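Local coordinates for mitogen-activated protein kinase kinase kinase 7 interacting protein 1 (PDB 2IRM) that probably serves as an adapter that binds the kinase TAK1 and triggers its autophosphorylation, and is built on a PP2C-type phosphatase fold, at residues A[53-58]-A[156-161]; A[169-174]-A[195-200]. All blocks are in the same frame, centred on the assembly; numbering follows the deposited sequence.

Interaction 1: A[53-58]-A[156-161]; sequences YAILSG and SAVLAL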
# COMPACT_ATOMS: atom_id res chain seq x y z
N TYR A 53 -1.97 -6.88 11.41
CA TYR A 53 -2.40 -7.04 10.03
C TYR A 53 -1.78 -5.92 9.21
O TYR A 53 -1.96 -4.73 9.51
CB TYR A 53 -3.93 -7.05 9.92
CG TYR A 53 -4.58 -7.97 10.92
CD1 TYR A 53 -4.67 -9.34 10.67
CD2 TYR A 53 -5.08 -7.49 12.12
CE1 TYR A 53 -5.25 -10.19 11.59
CE2 TYR A 53 -5.65 -8.33 13.05
CZ TYR A 53 -5.74 -9.68 12.78
OH TYR A 53 -6.32 -10.52 13.71
N ALA A 54 -1.04 -6.30 8.17
CA ALA A 54 -0.26 -5.36 7.39
C ALA A 54 -0.13 -5.81 5.95
O ALA A 54 -0.01 -7.00 5.67
CB ALA A 54 1.12 -5.21 8.01
N ILE A 55 -0.18 -4.84 5.04
CA ILE A 55 0.22 -5.07 3.65
C ILE A 55 1.26 -4.03 3.29
O ILE A 55 1.09 -2.84 3.54
CB ILE A 55 -0.93 -4.96 2.64
CG1 ILE A 55 -2.14 -5.78 3.08
CG2 ILE A 55 -0.46 -5.43 1.27
CD1 ILE A 55 -3.37 -5.50 2.25
N LEU A 56 2.35 -4.51 2.71
CA LEU A 56 3.40 -3.63 2.25
C LEU A 56 3.55 -3.83 0.76
O LEU A 56 3.90 -4.94 0.31
CB LEU A 56 4.70 -3.91 2.99
CG LEU A 56 4.61 -3.28 4.37
CD1 LEU A 56 4.12 -4.31 5.39
CD2 LEU A 56 5.95 -2.71 4.75
N SER A 57 3.27 -2.77 0.01
CA SER A 57 3.30 -2.84 -1.44
C SER A 57 4.61 -2.33 -1.95
O SER A 57 4.90 -1.15 -1.84
CB SER A 57 2.15 -2.04 -2.02
OG SER A 57 0.92 -2.69 -1.73
N GLY A 58 5.42 -3.23 -2.48
CA GLY A 58 6.73 -2.85 -3.01
C GLY A 58 6.58 -2.14 -4.34
O GLY A 58 5.78 -2.55 -5.18
N SER A 156 5.02 1.28 -0.29
CA SER A 156 3.87 1.74 0.47
C SER A 156 3.64 0.72 1.57
O SER A 156 4.12 -0.41 1.48
CB SER A 156 2.64 1.82 -0.42
OG SER A 156 2.62 3.04 -1.13
N ALA A 157 2.88 1.12 2.59
CA ALA A 157 2.62 0.27 3.75
C ALA A 157 1.29 0.60 4.41
O ALA A 157 0.93 1.77 4.53
CB ALA A 157 3.74 0.43 4.76
N VAL A 158 0.56 -0.42 4.85
CA VAL A 158 -0.58 -0.19 5.75
C VAL A 158 -0.58 -1.24 6.84
O VAL A 158 -0.68 -2.43 6.56
CB VAL A 158 -1.93 -0.24 5.01
CG1 VAL A 158 -2.13 -1.60 4.34
CG2 VAL A 158 -3.08 0.07 5.97
N LEU A 159 -0.46 -0.81 8.09
CA LEU A 159 -0.47 -1.79 9.17
C LEU A 159 -1.41 -1.47 10.31
O LEU A 159 -1.22 -0.51 11.04
CB LEU A 159 0.94 -2.18 9.64
CG LEU A 159 2.07 -1.24 10.05
CD1 LEU A 159 1.78 -0.59 11.39
CD2 LEU A 159 3.38 -2.02 10.15
N ALA A 160 -2.43 -2.31 10.44
CA ALA A 160 -3.37 -2.28 11.55
C ALA A 160 -2.84 -3.18 12.65
O ALA A 160 -2.48 -4.33 12.41
CB ALA A 160 -4.74 -2.76 11.10
N LEU A 161 -2.82 -2.63 13.87
CA LEU A 161 -2.31 -3.33 15.04
C LEU A 161 -3.37 -3.39 16.14
O LEU A 161 -3.61 -2.40 16.83
CB LEU A 161 -1.02 -2.64 15.54
CG LEU A 161 -0.11 -3.18 16.65
CD1 LEU A 161 -0.36 -2.43 17.95
CD2 LEU A 161 -0.21 -4.68 16.86
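Ser57 O is gripped by two donors. Ser156 N lies 2.9 Å from Ser57 O, and the hydroxyl of Ser155 adds a weak bond. In return Ser57 N bonds Ser156 O. The two strands run antiparallel, and Ile55 with Val158 and Tyr53 with Ala160 form the next hydrogen-bonded pairs. Tyr53 N gives a nearly straight bond to Ala160 O at 2.8 Å. Between these pairs lie two non-hydrogen-bonded pairs, Ala54 with Leu159 and Leu56 with Ala157, whose side chains share one face. There Ala157 CB touches both CG and CD2 of Leu56, each at 3.8 Å. The CB atoms of Ala54 and Leu159 also meet. On the other face Val158 CG1 sits between its own backbone N and carbonyl carbon (chi1 59°). That puts it 3.5 Å from Ile55 O and 4.0 Å from Ile55 CB. The polar groups of this face have outside partners: Tyr53 OH bonds Arg353, Ser57 OG bonds Asp39 and Ser276 N, and Ser156 OG bonds Asn174 N. The pairing is buried in one sheet of the PP2C beta sandwich. Helix 63-75 packs on Leu56 and Leu159. Strand 39-45 flanks 53-58, and strand 166-172 flanks 156-161.

Interaction 2: A[169-174]-A[195-200]; sequences LGNIGN and VDHNLL
Gly173 and His197 bring the two backbones together, with their CA atoms 4.5 Å apart and the touching parts running 33° from each other. Gly173 has a positive phi (83°), a value that favours glycine. His197 N bonds Gly173 O at 3.1 Å, from above the carbonyl plane. The His197 side chain returns the grip: its ND1 accepts a hydrogen bond from Gly173 N, also at 3.1 Å. The donor lies almost in the ring plane, so the bond is made at the ring edge. Ile172 CA and Asn171 O line the same edge. Val195 O sits over the centre of one ring face, 3.6 Å above it. The Asn171 amide is turned only 22° from the ring plane and faces the backbone N and O of Val195. Further on, Asn174 OD1 lies 3.5 Å from Asn198 CB. Asn174 ND2 bonds Leu223 O, and Asp196 forms a salt bridge with Arg176. The contact joins the end of strand 166-172 to the loop between strand 189-192 and helix 202-209. Strand 154-163 flanks 169-172 in the sheet, and Glu257 of strand 257-263 touches Asn171, Val195 and His197.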
# COMPACT_ATOMS: atom_id res chain seq x y z
N LEU A 169 -3.56 2.20 13.76
CA LEU A 169 -3.36 2.12 12.33
C LEU A 169 -2.27 3.08 11.87
O LEU A 169 -2.36 4.29 12.07
CB LEU A 169 -4.69 2.40 11.61
CG LEU A 169 -4.88 2.09 10.12
CD1 LEU A 169 -4.26 3.18 9.23
CD2 LEU A 169 -4.36 0.71 9.73
N GLY A 170 -1.24 2.53 11.25
CA GLY A 170 -0.16 3.34 10.72
C GLY A 170 -0.03 3.04 9.25
O GLY A 170 0.11 1.88 8.87
N ASN A 171 -0.10 4.08 8.42
CA ASN A 171 0.04 3.90 6.98
C ASN A 171 0.92 4.97 6.33
O ASN A 171 1.04 6.08 6.85
CB ASN A 171 -1.33 3.81 6.28
CG ASN A 171 -1.78 5.15 5.66
OD1 ASN A 171 -1.38 5.48 4.54
ND2 ASN A 171 -2.63 5.89 6.37
N ILE A 172 1.52 4.60 5.20
CA ILE A 172 2.23 5.52 4.33
C ILE A 172 2.04 5.08 2.88
O ILE A 172 2.07 3.88 2.58
CB ILE A 172 3.73 5.63 4.68
CG1 ILE A 172 4.38 6.78 3.91
CG2 ILE A 172 4.45 4.33 4.41
CD1 ILE A 172 5.65 7.32 4.55
N GLY A 173 1.82 6.04 1.99
CA GLY A 173 1.70 5.73 0.57
C GLY A 173 0.34 5.25 0.13
O GLY A 173 -0.69 5.74 0.62
N ASN A 174 0.34 4.28 -0.79
CA ASN A 174 -0.86 3.89 -1.53
C ASN A 174 -1.84 2.96 -0.82
O ASN A 174 -3.05 3.11 -1.00
CB ASN A 174 -0.47 3.29 -2.88
CG ASN A 174 0.03 4.35 -3.85
OD1 ASN A 174 0.01 5.55 -3.58
ND2 ASN A 174 0.49 3.89 -5.01
N VAL A 195 -4.88 7.31 5.19
CA VAL A 195 -4.80 8.54 4.42
C VAL A 195 -3.98 8.26 3.18
O VAL A 195 -2.81 7.89 3.27
CB VAL A 195 -4.18 9.70 5.25
CG1 VAL A 195 -3.57 10.76 4.35
CG2 VAL A 195 -5.22 10.32 6.19
N ASP A 196 -4.62 8.41 2.02
CA ASP A 196 -3.97 8.17 0.73
C ASP A 196 -2.88 9.18 0.50
O ASP A 196 -3.13 10.39 0.49
CB ASP A 196 -5.00 8.25 -0.38
CG ASP A 196 -6.07 7.20 -0.24
OD1 ASP A 196 -5.71 6.00 -0.11
OD2 ASP A 196 -7.27 7.57 -0.25
N HIS A 197 -1.65 8.69 0.35
CA HIS A 197 -0.54 9.57 0.05
C HIS A 197 -0.20 9.48 -1.43
O HIS A 197 0.85 8.97 -1.79
CB HIS A 197 0.67 9.25 0.91
CG HIS A 197 0.45 9.51 2.37
ND1 HIS A 197 0.78 8.59 3.34
CD2 HIS A 197 -0.08 10.58 3.02
CE1 HIS A 197 0.47 9.08 4.53
NE2 HIS A 197 -0.05 10.29 4.36
N ASN A 198 -1.11 10.00 -2.25
CA ASN A 198 -0.98 10.07 -3.70
C ASN A 198 -1.88 11.16 -4.29
O ASN A 198 -2.52 11.91 -3.55
CB ASN A 198 -1.34 8.74 -4.33
CG ASN A 198 -2.65 8.22 -3.82
OD1 ASN A 198 -2.74 7.06 -3.39
ND2 ASN A 198 -3.69 9.05 -3.85
N LEU A 199 -1.97 11.22 -5.61
CA LEU A 199 -2.72 12.31 -6.23
C LEU A 199 -4.24 12.21 -6.09
O LEU A 199 -4.96 13.14 -6.43
CB LEU A 199 -2.30 12.49 -7.68
CG LEU A 199 -1.27 13.57 -7.95
CD1 LEU A 199 -0.47 13.93 -6.71
CD2 LEU A 199 -0.35 13.16 -9.09
N LEU A 200 -4.74 11.08 -5.58
CA LEU A 200 -6.15 10.96 -5.24
C LEU A 200 -6.50 11.88 -4.08
O LEU A 200 -7.68 12.13 -3.84
CB LEU A 200 -6.53 9.55 -4.82
CG LEU A 200 -6.41 8.35 -5.75
CD1 LEU A 200 -6.65 7.07 -4.96
CD2 LEU A 200 -7.39 8.46 -6.88

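In the fold
Interaction 1 closes before interaction 2 opens along the chain, and their centres lie about 11 Å apart. Both are buried near the middle of the PP2C fold. They share a sheet, because strands 154-163 and 166-172 follow each other in sequence and pair as neighbours. A probable backbone bond from Leu159 N to Gly170 O joins them there. The bond between Ser156 and Asn174 is a second tie, at the strand end. Interaction 1 links strands far apart in sequence, across 97 residues, about half of them helical, and holds them within one sheet. Interaction 2 ties the end of that sheet to the loop that follows strand 189-192, an edge strand of the second sheet.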